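PDB 5KVK: protein KP700603 from Klebsiella pneumoniae 700603, which is of unknown function but belongs to the competence-damaged protein (CinA) superfamily. Local coordinates for residues Q10-L15 with A154-M159. Residues are numbered along the deposited sequence; the frame is centred on the assembly and turned at random.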
loop_
_atom_site.group_PDB
_atom_site.type_symbol
_atom_site.label_atom_id
_atom_site.label_comp_id
_atom_site.label_asym_id
_atom_site.label_seq_id
_atom_site.Cartn_x
_atom_site.Cartn_y
_atom_site.Cartn_z
ATOM N N GLN A 10 21.952 5.929 0.238
ATOM C CA GLN A 10 21.326 7.046 0.941
ATOM C C GLN A 10 20.113 6.629 1.784
ATOM O O GLN A 10 19.583 5.505 1.659
ATOM C CB GLN A 10 20.897 8.136 -0.046
ATOM C CG GLN A 10 20.105 7.623 -1.246
ATOM C CD GLN A 10 19.464 8.753 -2.036
ATOM O OE1 GLN A 10 19.515 9.914 -1.613
ATOM N NE2 GLN A 10 18.850 8.423 -3.175
ATOM N N ASN A 11 19.662 7.551 2.634
ATOM C CA ASN A 11 18.649 7.238 3.626
ATOM C C ASN A 11 17.272 7.645 3.107
ATOM O O ASN A 11 17.031 8.827 2.830
ATOM C CB ASN A 11 18.940 7.928 4.953
ATOM C CG ASN A 11 17.937 7.546 6.025
ATOM O OD1 ASN A 11 17.034 8.324 6.351
ATOM N ND2 ASN A 11 18.082 6.338 6.576
ATOM N N THR A 12 16.361 6.661 3.021
ATOM C CA THR A 12 15.038 6.917 2.442
ATOM C C THR A 12 14.233 7.900 3.265
ATOM O O THR A 12 13.538 8.743 2.715
ATOM C CB THR A 12 14.222 5.625 2.317
ATOM O OG1 THR A 12 14.985 4.684 1.567
ATOM C CG2 THR A 12 12.859 5.878 1.627
ATOM N N HIS A 13 14.276 7.778 4.591
ATOM C CA HIS A 13 13.490 8.703 5.401
ATOM C C HIS A 13 13.977 10.147 5.222
ATOM O O HIS A 13 13.169 11.076 5.186
ATOM C CB HIS A 13 13.557 8.259 6.869
ATOM C CG HIS A 13 12.716 9.064 7.816
ATOM N ND1 HIS A 13 11.380 9.331 7.608
ATOM C CD2 HIS A 13 13.017 9.601 9.023
ATOM C CE1 HIS A 13 10.909 10.046 8.615
ATOM N NE2 HIS A 13 11.883 10.226 9.484
ATOM N N GLU A 14 15.299 10.362 5.151
ATOM C CA GLU A 14 15.810 11.729 4.977
ATOM C C GLU A 14 15.445 12.311 3.602
ATOM O O GLU A 14 14.904 13.429 3.506
ATOM C CB GLU A 14 17.319 11.739 5.216
ATOM C CG GLU A 14 17.955 13.118 5.123
ATOM C CD GLU A 14 19.467 13.039 5.298
ATOM O OE1 GLU A 14 20.001 11.910 5.378
ATOM O OE2 GLU A 14 20.076 14.112 5.329
ATOM N N LEU A 15 15.700 11.558 2.528
ATOM C CA LEU A 15 15.257 11.955 1.180
ATOM C C LEU A 15 13.768 12.279 1.137
ATOM O O LEU A 15 13.338 13.285 0.530
ATOM C CB LEU A 15 15.566 10.815 0.204
ATOM C CG LEU A 15 14.937 10.967 -1.177
ATOM C CD1 LEU A 15 15.712 12.109 -1.774
ATOM C CD2 LEU A 15 15.102 9.714 -2.012
ATOM N N ALA A 154 14.375 1.284 -5.652
ATOM C CA ALA A 154 13.282 1.799 -6.478
ATOM C C ALA A 154 12.454 2.845 -5.737
ATOM O O ALA A 154 12.095 3.872 -6.323
ATOM C CB ALA A 154 12.398 0.632 -6.956
ATOM N N VAL A 155 12.143 2.606 -4.466
ATOM C CA VAL A 155 11.411 3.595 -3.663
ATOM C C VAL A 155 12.217 4.900 -3.605
ATOM O O VAL A 155 11.677 6.002 -3.816
ATOM C CB VAL A 155 11.154 3.028 -2.245
ATOM C CG1 VAL A 155 10.726 4.130 -1.245
ATOM C CG2 VAL A 155 10.086 1.869 -2.308
ATOM N N ARG A 156 13.529 4.804 -3.296
ATOM C CA ARG A 156 14.312 6.030 -3.212
ATOM C C ARG A 156 14.406 6.712 -4.565
ATOM O O ARG A 156 14.266 7.931 -4.651
ATOM C CB ARG A 156 15.711 5.757 -2.652
ATOM C CG ARG A 156 15.706 5.638 -1.135
ATOM C CD ARG A 156 17.101 5.602 -0.538
ATOM N NE ARG A 156 17.839 4.449 -1.032
ATOM C CZ ARG A 156 17.904 3.274 -0.426
ATOM N NH1 ARG A 156 17.269 3.050 0.712
ATOM N NH2 ARG A 156 18.595 2.309 -0.998
ATOM N N PHE A 157 14.633 5.932 -5.644
ATOM C CA PHE A 157 14.696 6.564 -6.962
ATOM C C PHE A 157 13.399 7.308 -7.293
ATOM O O PHE A 157 13.443 8.428 -7.837
ATOM C CB PHE A 157 15.004 5.543 -8.047
ATOM C CG PHE A 157 15.175 6.180 -9.417
ATOM C CD1 PHE A 157 14.192 6.028 -10.398
ATOM C CD2 PHE A 157 16.311 6.942 -9.696
ATOM C CE1 PHE A 157 14.369 6.634 -11.665
ATOM C CE2 PHE A 157 16.463 7.552 -10.935
ATOM C CZ PHE A 157 15.474 7.402 -11.904
ATOM N N ALA A 158 12.243 6.709 -6.974
ATOM C CA ALA A 158 10.963 7.365 -7.280
ATOM C C ALA A 158 10.925 8.748 -6.637
ATOM O O ALA A 158 10.537 9.753 -7.267
ATOM C CB ALA A 158 9.818 6.493 -6.771
ATOM N N MET A 159 11.397 8.834 -5.386
ATOM C CA MET A 159 11.288 10.089 -4.634
ATOM C C MET A 159 12.360 11.072 -5.054
ATOM O O MET A 159 12.074 12.275 -5.194
ATOM C CB MET A 159 11.362 9.836 -3.128
ATOM C CG MET A 159 10.097 9.069 -2.585
ATOM S SD MET A 159 8.613 9.956 -2.993
ATOM C CE MET A 159 8.810 11.278 -1.805
#
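The first turn of helix 12-26 lies against the middle of helix 147-165, closest at Thr12 and Arg156, whose CA atoms are 5.8 Å apart, and wider at Leu15 and Met159, at 7.3 Å. Arg156, modelled in two conformers of which one is described, carries most of the contact. Its CG stands anti to its own carbonyl carbon (chi1 -80°), and the chain stays extended as far as CD before bending at chi3 (-61°), which turns NE out of the line of the chain. Crossing the Thr12 side chain at about a right angle, Arg156 NH1 donates to Thr12 OG1 at 2.9 Å, with the hydroxyl oxygen near the edge of the guanidinium, 19° out of its plane. Gln10 O sits over one face of the same group, 3.1 Å above the plane and displaced toward the rim; its approach to Arg156 NE is too poorly angled for a hydrogen bond. Both interactions belong to this conformer alone. The poorly ordered Gln10 side chain runs past Arg156 in the opposite direction, CG lying 3.7 Å from Arg156 CD. Asn11 is the N-cap of helix 12-26, its OD1 accepting from Glu14 N at 2.9 Å. All five strands of the mixed sheet come between the two helices in sequence, so the contact brings together the first and last helices of this alpha/beta CinA-family domain. Deeper in, Leu15 CD2 packs against Met159 CB at 3.9 Å and also comes up to the backbone carbonyl of Arg156, while Thr12 CG2 meets Val155 CG1 at 4.0 Å. Helix 40-46 completes this apolar side, with Ala44 against Thr12 and both Leu41 and Leu45 against Met159.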